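Local coordinates for thiazoline oxidase/subtilisin-like protease (Prochloron didemni, PDB 4H6X), which probably cleaves patellamide precursor peptides and macrocyclises them by transamidation, as a subtilisin-like maturation protease, at residues Pro18-Leu23 / Val330-Ala335; Asn25-Asp30 / Ser284-Ser289; Asp14-Gly19 / Leu251-Glu256. One frame throughout, in Å; residues are numbered along the deposited sequence.

Contact 1: Pro18-Leu23 / Val330-Ala335; sequences PGLADL and VNIPGA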
ATOM      1  N   PRO A  18     -13.093  -2.419 -11.827  1.00 33.75           N
ATOM      2  CA  PRO A  18     -13.262  -2.154 -13.255  1.00 33.77           C
ATOM      3  C   PRO A  18     -12.043  -1.429 -13.828  1.00 33.49           C
ATOM      4  O   PRO A  18     -11.560  -0.473 -13.228  1.00 35.51           O
ATOM      5  CB  PRO A  18     -14.507  -1.249 -13.285  1.00 35.01           C
ATOM      6  CG  PRO A  18     -15.291  -1.672 -12.087  1.00 35.35           C
ATOM      7  CD  PRO A  18     -14.233  -1.916 -11.038  1.00 33.20           C
ATOM      8  N   GLY A  19     -11.522  -1.901 -14.957  1.00 31.49           N
ATOM      9  CA  GLY A  19     -10.387  -1.247 -15.606  1.00 31.31           C
ATOM     10  C   GLY A  19      -9.018  -1.773 -15.191  1.00 30.48           C
ATOM     11  O   GLY A  19      -8.013  -1.483 -15.856  1.00 30.16           O
ATOM     12  N   LEU A  20      -8.963  -2.550 -14.106  1.00 30.87           N
ATOM     13  CA  LEU A  20      -7.670  -3.041 -13.606  1.00 31.04           C
ATOM     14  C   LEU A  20      -6.993  -3.958 -14.619  1.00 32.91           C
ATOM     15  O   LEU A  20      -5.810  -3.775 -14.941  1.00 31.58           O
ATOM     16  CB  LEU A  20      -7.801  -3.738 -12.239  1.00 30.05           C
ATOM     17  CG  LEU A  20      -6.499  -4.329 -11.670  1.00 31.29           C
ATOM     18  CD1 LEU A  20      -5.457  -3.246 -11.396  1.00 31.60           C
ATOM     19  CD2 LEU A  20      -6.759  -5.164 -10.421  1.00 31.82           C
ATOM     20  N   ALA A  21      -7.750  -4.934 -15.127  1.00 34.85           N
ATOM     21  CA  ALA A  21      -7.208  -5.866 -16.111  1.00 36.98           C
ATOM     22  C   ALA A  21      -6.670  -5.111 -17.337  1.00 36.03           C
ATOM     23  O   ALA A  21      -5.542  -5.368 -17.777  1.00 36.15           O
ATOM     24  CB  ALA A  21      -8.252  -6.907 -16.509  1.00 37.76           C
ATOM     25  N   ASP A  22      -7.466  -4.167 -17.850  1.00 37.82           N
ATOM     26  CA  ASP A  22      -7.071  -3.323 -18.996  1.00 39.85           C
ATOM     27  C   ASP A  22      -5.822  -2.478 -18.720  1.00 36.98           C
ATOM     28  O   ASP A  22      -4.962  -2.324 -19.587  1.00 37.96           O
ATOM     29  CB  ASP A  22      -8.225  -2.407 -19.451  1.00 42.11           C
ATOM     30  CG  ASP A  22      -9.408  -3.181 -20.056  1.00 46.25           C
ATOM     31  OD1 ASP A  22      -9.184  -4.206 -20.739  1.00 45.75           O
ATOM     32  OD2 ASP A  22     -10.572  -2.753 -19.851  1.00 48.07           O
ATOM     33  N   LEU A  23      -5.728  -1.910 -17.521  1.00 35.46           N
ATOM     34  CA  LEU A  23      -4.524  -1.162 -17.162  1.00 32.42           C
ATOM     35  C   LEU A  23      -3.347  -2.130 -17.070  1.00 32.00           C
ATOM     36  O   LEU A  23      -2.264  -1.839 -17.601  1.00 29.97           O
ATOM     37  CB  LEU A  23      -4.722  -0.348 -15.875  1.00 31.76           C
ATOM     38  CG  LEU A  23      -3.562   0.462 -15.255  1.00 31.12           C
ATOM     39  CD1 LEU A  23      -2.873   1.424 -16.225  1.00 31.73           C
ATOM     40  CD2 LEU A  23      -4.083   1.213 -14.042  1.00 31.38           C
ATOM     41  N   VAL A 330     -12.971   3.980  -6.577  1.00 31.76           N
ATOM     42  CA  VAL A 330     -11.947   4.110  -7.621  1.00 30.14           C
ATOM     43  C   VAL A 330     -12.515   3.800  -9.007  1.00 32.77           C
ATOM     44  O   VAL A 330     -13.228   2.800  -9.187  1.00 32.28           O
ATOM     45  CB  VAL A 330     -10.693   3.242  -7.312  1.00 30.85           C
ATOM     46  CG1 VAL A 330     -11.051   1.767  -7.193  1.00 29.64           C
ATOM     47  CG2 VAL A 330      -9.591   3.446  -8.348  1.00 30.25           C
ATOM     48  N   ASN A 331     -12.183   4.656  -9.971  1.00 29.77           N
ATOM     49  CA  ASN A 331     -12.683   4.547 -11.340  1.00 31.48           C
ATOM     50  C   ASN A 331     -11.518   4.640 -12.306  1.00 30.00           C
ATOM     51  O   ASN A 331     -11.277   5.686 -12.912  1.00 31.48           O
ATOM     52  CB  ASN A 331     -13.726   5.656 -11.604  1.00 31.17           C
ATOM     53  CG  ASN A 331     -14.323   5.613 -13.011  1.00 32.92           C
ATOM     54  OD1 ASN A 331     -14.093   4.679 -13.775  1.00 32.60           O
ATOM     55  ND2 ASN A 331     -15.082   6.654 -13.361  1.00 31.49           N
ATOM     56  N   ILE A 332     -10.791   3.535 -12.446  1.00 28.75           N
ATOM     57  CA  ILE A 332      -9.675   3.460 -13.379  1.00 27.56           C
ATOM     58  C   ILE A 332     -10.046   3.921 -14.806  1.00 29.20           C
ATOM     59  O   ILE A 332      -9.337   4.743 -15.387  1.00 29.50           O
ATOM     60  CB  ILE A 332      -9.025   2.051 -13.395  1.00 26.70           C
ATOM     61  CG1 ILE A 332      -8.221   1.807 -12.103  1.00 26.88           C
ATOM     62  CG2 ILE A 332      -8.114   1.886 -14.597  1.00 25.77           C
ATOM     63  CD1 ILE A 332      -7.634   0.403 -12.013  1.00 25.76           C
ATOM     64  N   PRO A 333     -11.143   3.386 -15.388  1.00 30.93           N
ATOM     65  CA  PRO A 333     -11.439   3.830 -16.773  1.00 31.32           C
ATOM     66  C   PRO A 333     -11.629   5.352 -16.888  1.00 30.07           C
ATOM     67  O   PRO A 333     -11.072   5.985 -17.796  1.00 31.76           O
ATOM     68  CB  PRO A 333     -12.754   3.089 -17.105  1.00 32.72           C
ATOM     69  CG  PRO A 333     -12.759   1.899 -16.195  1.00 31.30           C
ATOM     70  CD  PRO A 333     -12.128   2.395 -14.910  1.00 29.70           C
ATOM     71  N   GLY A 334     -12.390   5.944 -15.974  1.00 30.65           N
ATOM     72  CA  GLY A 334     -12.560   7.409 -15.966  1.00 30.66           C
ATOM     73  C   GLY A 334     -11.249   8.174 -15.790  1.00 31.55           C
ATOM     74  O   GLY A 334     -11.012   9.196 -16.452  1.00 31.37           O
ATOM     75  N   ALA A 335     -10.384   7.679 -14.899  1.00 31.33           N
ATOM     76  CA  ALA A 335      -9.101   8.323 -14.621  1.00 29.63           C
ATOM     77  C   ALA A 335      -8.138   8.203 -15.806  1.00 30.98           C
ATOM     78  O   ALA A 335      -7.364   9.122 -16.090  1.00 27.98           O
ATOM     79  CB  ALA A 335      -8.475   7.747 -13.352  1.00 30.92           C
TER
HETATM   80  O   HOH W   1     -11.745   1.158 -11.093  1.00 34.63           O
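P18 meets the chain at I332 and P333 through its carbonyl, whose O lies 3.4 Å from P333 CD and 3.6 Å from I332 CB. One water completes the polar side: it donates to P18 O, 2.7 Å away, and to V330 O, and accepts from I332 N, thus joining the two backbones, which have no direct hydrogen bond here. At G19, the N-cap of helix 20-26 (phi 92°), a CB would be jammed against P18 O and would also clash with P333 CD and I332 CG2; P333 CG comes to 4.0 Å from G19 CA. G19 O lies 3.6 Å from I332 CG2 and accepts from L23 N. The first turns of two helices of the subtilisin-like fold meet here, since I332 opens helix 332-340 directly after its own cap, N331, whose OD1 takes the bond from G334 N with the donor well above the carbonyl plane. L20 offers CA, at 3.8 Å, and CB to I332 CD1, while the rest of its side chain leads away. In I332, chi1 of -72° sets CG2 anti to the backbone N, where it meets G19 O. L23 adds CD2, 4.1 Å from I332 CG2, and the two side chains cross at about a right angle. I283 of helix 273-293 also touches I332.

Contact 2: Asn25-Asp30 / Ser284-Ser289; sequences NQTLGD and SALLMS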
ATOM      1  N   ASN A  25      -2.992  -4.777 -18.742  1.00 37.25           N
ATOM      2  CA  ASN A  25      -2.664  -5.104 -20.133  1.00 38.90           C
ATOM      3  C   ASN A  25      -1.697  -4.121 -20.759  1.00 38.89           C
ATOM      4  O   ASN A  25      -0.979  -4.472 -21.691  1.00 40.61           O
ATOM      5  CB  ASN A  25      -3.929  -5.211 -20.987  1.00 40.25           C
ATOM      6  CG  ASN A  25      -4.753  -6.431 -20.641  1.00 42.90           C
ATOM      7  OD1 ASN A  25      -4.293  -7.315 -19.914  1.00 45.37           O
ATOM      8  ND2 ASN A  25      -5.975  -6.486 -21.151  1.00 43.02           N
ATOM      9  N   GLN A  26      -1.683  -2.896 -20.237  1.00 38.06           N
ATOM     10  CA  GLN A  26      -0.811  -1.831 -20.744  1.00 38.52           C
ATOM     11  C   GLN A  26       0.507  -1.702 -19.961  1.00 39.06           C
ATOM     12  O   GLN A  26       1.565  -1.451 -20.554  1.00 38.31           O
ATOM     13  CB  GLN A  26      -1.561  -0.501 -20.748  1.00 40.38           C
ATOM     14  CG  GLN A  26      -2.867  -0.551 -21.526  1.00 44.19           C
ATOM     15  CD  GLN A  26      -3.410   0.822 -21.859  1.00 46.60           C
ATOM     16  OE1 GLN A  26      -2.696   1.674 -22.376  1.00 50.47           O
ATOM     17  NE2 GLN A  26      -4.687   1.037 -21.574  1.00 48.27           N
ATOM     18  N   THR A  27       0.437  -1.866 -18.634  1.00 35.90           N
ATOM     19  CA  THR A  27       1.633  -1.812 -17.781  1.00 34.07           C
ATOM     20  C   THR A  27       1.502  -2.669 -16.505  1.00 32.57           C
ATOM     21  O   THR A  27       0.403  -2.834 -15.954  1.00 28.47           O
ATOM     22  CB  THR A  27       2.063  -0.340 -17.455  1.00 34.77           C
ATOM     23  OG1 THR A  27       3.342  -0.324 -16.798  1.00 35.43           O
ATOM     24  CG2 THR A  27       1.037   0.393 -16.595  1.00 34.38           C
ATOM     25  N   LEU A  28       2.620  -3.243 -16.070  1.00 32.06           N
ATOM     26  CA  LEU A  28       2.706  -3.816 -14.723  1.00 34.06           C
ATOM     27  C   LEU A  28       3.634  -2.947 -13.868  1.00 32.66           C
ATOM     28  O   LEU A  28       4.060  -3.351 -12.788  1.00 33.19           O
ATOM     29  CB  LEU A  28       3.194  -5.273 -14.748  1.00 33.99           C
ATOM     30  CG  LEU A  28       2.335  -6.350 -15.422  1.00 35.10           C
ATOM     31  CD1 LEU A  28       2.994  -7.712 -15.246  1.00 34.61           C
ATOM     32  CD2 LEU A  28       0.897  -6.380 -14.913  1.00 34.20           C
ATOM     33  N   GLY A  29       3.930  -1.751 -14.365  1.00 32.07           N
ATOM     34  CA  GLY A  29       4.755  -0.781 -13.658  1.00 33.07           C
ATOM     35  C   GLY A  29       6.060  -0.488 -14.367  1.00 34.78           C
ATOM     36  O   GLY A  29       6.464  -1.208 -15.288  1.00 36.06           O
ATOM     37  N   ASP A  30       6.722   0.575 -13.931  1.00 33.65           N
ATOM     38  CA  ASP A  30       8.000   0.974 -14.491  1.00 34.20           C
ATOM     39  C   ASP A  30       9.007   1.226 -13.369  1.00 34.85           C
ATOM     40  O   ASP A  30       8.696   1.937 -12.419  1.00 31.69           O
ATOM     41  CB  ASP A  30       7.813   2.242 -15.320  1.00 35.88           C
ATOM     42  CG  ASP A  30       8.983   2.516 -16.213  1.00 38.06           C
ATOM     43  OD1 ASP A  30      10.051   2.930 -15.717  1.00 36.77           O
ATOM     44  OD2 ASP A  30       8.833   2.307 -17.428  1.00 42.69           O
ATOM     45  N   SER A 284      -2.012   4.065  -8.499  1.00 22.94           N
ATOM     46  CA  SER A 284      -1.326   5.334  -8.717  1.00 22.39           C
ATOM     47  C   SER A 284       0.026   5.137  -9.375  1.00 22.42           C
ATOM     48  O   SER A 284       0.387   5.880 -10.285  1.00 22.72           O
ATOM     49  CB  SER A 284      -1.180   6.103  -7.397  1.00 22.32           C
ATOM     50  OG  SER A 284      -2.454   6.424  -6.863  1.00 22.44           O
ATOM     51  N   ALA A 285       0.775   4.134  -8.929  1.00 22.58           N
ATOM     52  CA  ALA A 285       2.078   3.831  -9.540  1.00 23.05           C
ATOM     53  C   ALA A 285       1.957   3.329 -10.992  1.00 24.44           C
ATOM     54  O   ALA A 285       2.774   3.674 -11.855  1.00 23.74           O
ATOM     55  CB  ALA A 285       2.831   2.813  -8.701  1.00 22.36           C
ATOM     56  N   LEU A 286       0.957   2.495 -11.253  1.00 24.14           N
ATOM     57  CA  LEU A 286       0.676   2.087 -12.630  1.00 25.55           C
ATOM     58  C   LEU A 286       0.372   3.303 -13.534  1.00 26.27           C
ATOM     59  O   LEU A 286       0.860   3.388 -14.669  1.00 29.70           O
ATOM     60  CB  LEU A 286      -0.481   1.079 -12.667  1.00 25.22           C
ATOM     61  CG  LEU A 286      -0.288  -0.343 -12.103  1.00 25.36           C
ATOM     62  CD1 LEU A 286      -1.525  -1.185 -12.389  1.00 23.60           C
ATOM     63  CD2 LEU A 286       0.948  -1.051 -12.645  1.00 24.67           C
ATOM     64  N   LEU A 287      -0.416   4.248 -13.029  1.00 27.09           N
ATOM     65  CA  LEU A 287      -0.791   5.429 -13.828  1.00 26.56           C
ATOM     66  C   LEU A 287       0.418   6.310 -14.090  1.00 28.07           C
ATOM     67  O   LEU A 287       0.589   6.821 -15.198  1.00 28.26           O
ATOM     68  CB  LEU A 287      -1.929   6.220 -13.178  1.00 25.81           C
ATOM     69  CG  LEU A 287      -3.280   5.501 -13.066  1.00 27.48           C
ATOM     70  CD1 LEU A 287      -4.240   6.278 -12.167  1.00 26.00           C
ATOM     71  CD2 LEU A 287      -3.908   5.226 -14.436  1.00 26.33           C
ATOM     72  N   MET A 288       1.272   6.460 -13.073  1.00 28.59           N
ATOM     73  CA  MET A 288       2.556   7.124 -13.238  1.00 27.85           C
ATOM     74  C   MET A 288       3.472   6.362 -14.205  1.00 29.49           C
ATOM     75  O   MET A 288       4.188   6.981 -14.996  1.00 29.72           O
ATOM     76  CB  MET A 288       3.278   7.303 -11.888  1.00 27.81           C
ATOM     77  CG  MET A 288       2.601   8.224 -10.894  1.00 27.85           C
ATOM     78  SD  MET A 288       3.630   8.374  -9.410  1.00 30.27           S
ATOM     79  CE  MET A 288       2.653   9.573  -8.503  1.00 28.82           C
ATOM     80  N   SER A 289       3.465   5.034 -14.138  1.00 29.43           N
ATOM     81  CA  SER A 289       4.258   4.228 -15.075  1.00 32.26           C
ATOM     82  C   SER A 289       3.883   4.511 -16.538  1.00 34.11           C
ATOM     83  O   SER A 289       4.744   4.555 -17.424  1.00 35.28           O
ATOM     84  CB  SER A 289       4.103   2.742 -14.759  1.00 32.00           C
ATOM     85  OG  SER A 289       4.597   2.484 -13.460  1.00 30.88           O
TER
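L286 and S289, on one side of helix 273-293, pack against the T27-D30 loop in a helix-to-loop contact. The helix belongs to the subtilisin-like core and, as in other subtilases, probably carries the catalytic serine near its N-terminal end; the loop leads from helix 20-26 toward strand 34-39. The largest apolar group is L286: its CD2 is 3.5 Å from both L28 C and G29 N, so the methyl sits chiefly against the L28-G29 peptide, with T27 CG2 next to it at 4.2 Å from L286 CD2. The same T27 methyl also lies against the main chain of the helix, CG2 being 3.6 Å from L286 O. The loop is shaped locally by an ST turn. T27 OG1, anti to the backbone N (chi1 -171°), accepts from G29 N at 2.9 Å and so holds the peptide that L286 covers. G29 follows with a positive phi, and its CA comes to 3.3 Å from S289 OG. Outside the two segments, L28 is tied by backbone bonds to N131, while D30 OD1 accepts from Q32 N, directing the carboxylate to its own loop. The polar part is S289. With chi1 at -62°, OG lies beside the backbone N and donates to A285 O at 2.7 Å; S289 N reaches the same oxygen from the opposite face of its plane. S289 OG also accepts from D30 N at 2.9 Å, a weak bond bent to 123° at the hydrogen. The buried hydroxyl thus serves its own helix first, and packing probably holds the loop here more than hydrogen bonding does.

Contact 3: Asp14-Gly19 / Leu251-Glu256; sequences DERIPG and LAPGEE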
ATOM      1  N   ASP A  14      -9.294  -8.059 -10.239  1.00 36.22           N
ATOM      2  CA  ASP A  14      -9.824  -7.701 -11.565  1.00 38.35           C
ATOM      3  C   ASP A  14     -11.336  -7.482 -11.566  1.00 40.15           C
ATOM      4  O   ASP A  14     -11.823  -6.485 -12.111  1.00 38.76           O
ATOM      5  CB  ASP A  14      -9.462  -8.749 -12.622  1.00 37.24           C
ATOM      6  CG  ASP A  14      -8.025  -8.641 -13.093  1.00 41.22           C
ATOM      7  OD1 ASP A  14      -7.379  -7.574 -12.901  1.00 39.72           O
ATOM      8  OD2 ASP A  14      -7.534  -9.633 -13.676  1.00 39.70           O
ATOM      9  N   GLU A  15     -12.066  -8.404 -10.946  1.00 41.46           N
ATOM     10  CA  GLU A  15     -13.520  -8.337 -10.928  1.00 44.84           C
ATOM     11  C   GLU A  15     -14.042  -7.265  -9.988  1.00 41.85           C
ATOM     12  O   GLU A  15     -15.123  -6.725 -10.203  1.00 43.28           O
ATOM     13  CB  GLU A  15     -14.135  -9.705 -10.594  1.00 49.14           C
ATOM     14  CG  GLU A  15     -13.944 -10.750 -11.690  1.00 56.29           C
ATOM     15  CD  GLU A  15     -14.440 -10.278 -13.051  1.00 60.77           C
ATOM     16  OE1 GLU A  15     -15.603  -9.826 -13.148  1.00 64.06           O
ATOM     17  OE2 GLU A  15     -13.665 -10.361 -14.032  1.00 64.46           O
ATOM     18  N   ARG A  16     -13.266  -6.942  -8.959  1.00 37.39           N
ATOM     19  CA  ARG A  16     -13.681  -5.935  -7.990  1.00 34.09           C
ATOM     20  C   ARG A  16     -13.279  -4.523  -8.416  1.00 32.42           C
ATOM     21  O   ARG A  16     -13.780  -3.548  -7.868  1.00 31.22           O
ATOM     22  CB  ARG A  16     -13.127  -6.274  -6.600  1.00 34.60           C
ATOM     23  CG  ARG A  16     -13.769  -7.512  -5.982  1.00 35.93           C
ATOM     24  CD  ARG A  16     -13.019  -8.013  -4.749  1.00 37.52           C
ATOM     25  NE  ARG A  16     -13.116  -7.094  -3.609  1.00 37.42           N
ATOM     26  CZ  ARG A  16     -12.548  -7.300  -2.420  1.00 35.80           C
ATOM     27  NH1 ARG A  16     -11.826  -8.393  -2.192  1.00 32.41           N
ATOM     28  NH2 ARG A  16     -12.708  -6.405  -1.452  1.00 33.31           N
ATOM     29  N   ILE A  17     -12.362  -4.424  -9.379  1.00 31.11           N
ATOM     30  CA  ILE A  17     -11.856  -3.121  -9.838  1.00 32.21           C
ATOM     31  C   ILE A  17     -11.968  -2.986 -11.354  1.00 31.04           C
ATOM     32  O   ILE A  17     -11.059  -3.369 -12.092  1.00 31.05           O
ATOM     33  CB  ILE A  17     -10.402  -2.832  -9.372  1.00 31.02           C
ATOM     34  CG1 ILE A  17     -10.279  -3.023  -7.851  1.00 32.05           C
ATOM     35  CG2 ILE A  17     -10.002  -1.415  -9.741  1.00 31.59           C
ATOM     36  CD1 ILE A  17      -8.862  -2.928  -7.314  1.00 30.64           C
ATOM     37  N   PRO A  18     -13.093  -2.419 -11.827  1.00 33.75           N
ATOM     38  CA  PRO A  18     -13.262  -2.154 -13.255  1.00 33.77           C
ATOM     39  C   PRO A  18     -12.043  -1.429 -13.828  1.00 33.49           C
ATOM     40  O   PRO A  18     -11.560  -0.473 -13.228  1.00 35.51           O
ATOM     41  CB  PRO A  18     -14.507  -1.249 -13.285  1.00 35.01           C
ATOM     42  CG  PRO A  18     -15.291  -1.672 -12.087  1.00 35.35           C
ATOM     43  CD  PRO A  18     -14.233  -1.916 -11.038  1.00 33.20           C
ATOM     44  N   GLY A  19     -11.522  -1.901 -14.957  1.00 31.49           N
ATOM     45  CA  GLY A  19     -10.387  -1.247 -15.606  1.00 31.31           C
ATOM     46  C   GLY A  19      -9.018  -1.773 -15.191  1.00 30.48           C
ATOM     47  O   GLY A  19      -8.013  -1.483 -15.856  1.00 30.16           O
ATOM     48  N   LEU A 251     -12.456   5.534  -2.156  1.00 31.90           N
ATOM     49  CA  LEU A 251     -12.770   4.200  -1.677  1.00 33.35           C
ATOM     50  C   LEU A 251     -12.143   3.167  -2.590  1.00 32.35           C
ATOM     51  O   LEU A 251     -12.154   3.329  -3.810  1.00 31.23           O
ATOM     52  CB  LEU A 251     -14.283   3.976  -1.673  1.00 37.48           C
ATOM     53  CG  LEU A 251     -15.124   4.046  -0.401  1.00 41.25           C
ATOM     54  CD1 LEU A 251     -16.400   3.241  -0.637  1.00 46.17           C
ATOM     55  CD2 LEU A 251     -14.392   3.491   0.807  1.00 42.08           C
ATOM     56  N   ALA A 252     -11.599   2.104  -2.000  1.00 31.38           N
ATOM     57  CA  ALA A 252     -11.073   0.985  -2.776  1.00 28.73           C
ATOM     58  C   ALA A 252     -11.345  -0.335  -2.027  1.00 29.83           C
ATOM     59  O   ALA A 252     -11.659  -0.304  -0.835  1.00 29.05           O
ATOM     60  CB  ALA A 252      -9.590   1.187  -3.027  1.00 28.40           C
ATOM     61  N   PRO A 253     -11.268  -1.491  -2.723  1.00 30.33           N
ATOM     62  CA  PRO A 253     -11.433  -2.761  -2.007  1.00 31.36           C
ATOM     63  C   PRO A 253     -10.511  -2.837  -0.779  1.00 31.37           C
ATOM     64  O   PRO A 253      -9.285  -2.699  -0.908  1.00 30.15           O
ATOM     65  CB  PRO A 253     -10.998  -3.809  -3.040  1.00 30.85           C
ATOM     66  CG  PRO A 253     -11.227  -3.157  -4.364  1.00 29.64           C
ATOM     67  CD  PRO A 253     -10.921  -1.705  -4.142  1.00 30.59           C
ATOM     68  N   GLY A 254     -11.110  -3.024   0.392  1.00 31.73           N
ATOM     69  CA  GLY A 254     -10.357  -3.188   1.640  1.00 34.82           C
ATOM     70  C   GLY A 254     -10.704  -4.453   2.413  1.00 35.54           C
ATOM     71  O   GLY A 254     -10.137  -4.715   3.477  1.00 36.10           O
ATOM     72  N   GLU A 255     -11.636  -5.240   1.882  1.00 36.29           N
ATOM     73  CA  GLU A 255     -12.082  -6.448   2.557  1.00 37.11           C
ATOM     74  C   GLU A 255     -11.541  -7.702   1.870  1.00 35.72           C
ATOM     75  O   GLU A 255     -11.655  -7.853   0.658  1.00 35.70           O
ATOM     76  CB  GLU A 255     -13.612  -6.471   2.630  1.00 40.67           C
ATOM     77  CG  GLU A 255     -14.197  -7.654   3.382  1.00 44.95           C
ATOM     78  CD  GLU A 255     -15.697  -7.531   3.602  1.00 51.08           C
ATOM     79  OE1 GLU A 255     -16.390  -6.915   2.767  1.00 49.24           O
ATOM     80  OE2 GLU A 255     -16.188  -8.067   4.621  1.00 56.27           O
ATOM     81  N   GLU A 256     -10.951  -8.601   2.656  1.00 35.90           N
ATOM     82  CA  GLU A 256     -10.483  -9.893   2.135  1.00 36.89           C
ATOM     83  C   GLU A 256      -9.474  -9.719   1.005  1.00 34.99           C
ATOM     84  O   GLU A 256      -9.578 -10.335  -0.067  1.00 34.25           O
ATOM     85  CB  GLU A 256     -11.658 -10.772   1.693  1.00 38.66           C
ATOM     86  CG  GLU A 256     -12.536 -11.252   2.838  1.00 42.18           C
ATOM     87  CD  GLU A 256     -11.883 -12.370   3.619  1.00 44.48           C
ATOM     88  OE1 GLU A 256     -11.427 -13.346   2.981  1.00 47.49           O
ATOM     89  OE2 GLU A 256     -11.820 -12.277   4.867  1.00 47.52           O
TER
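R16 holds E255 by its main-chain carbonyl: NH1 lies 2.9 Å and NH2 2.8 Å from E255 O, so two nitrogens of one guanidinium grip a single oxygen end-on. This joins the loop before helix 20-26 to the end of strand 249-253 and the turn that follows it, the strand being an outermost one of the parallel sheet in the subtilisin-like alpha/beta fold. The two bonds differ in approach. NH1 comes nearly along the C=O axis, whereas NH2 lies in the carbonyl plane on a lone pair; both are bent at the hydrogen (138° and 145°), as expected when two N-H groups share one oxygen. The oxygen is close to the guanidinium plane, and over one face of that group sits P253, its CB 3.5 Å from R16 NH2. A bend at chi3 (68°) turns NE out of line with the rest of the R16 chain. P253 is used on its other atoms too: I17 CG1 meets P253 CG at 3.6 Å, the two side chains crossing obliquely. Further out, V279 touches I17 and F329 touches P253, while backbone bonds from A252 to G227 and A229 seat the strand. R269 NH1 bonds E256 O, next to the gripped carbonyl. The E255 carboxylate turns elsewhere: OE1 accepts from V231 N and stays 5.6 Å from R16 NH2.

How the contacts relate
The first segments of all three contacts run, with an overlap at P18-G19, from the loop before helix 20-26 to the loop after it, docking that N-terminal region on different parts of the fold. The centres of contacts 1 and 3 are about 10 Å apart; V330 N probably bonds L251 O, and I332 packs on I17. Contact 2 joins contact 1 through L23, which touches L286 and L287, but does not touch contact 3, its centre about 17 Å away. All are partly buried; contact 2 has no exposed touching residue, contacts 1 and 3 two and one. Contact 2 uses a buried serine hydroxyl, contact 1 a bridging water, contact 3 an arginine on a main-chain oxygen at the sheet's margin.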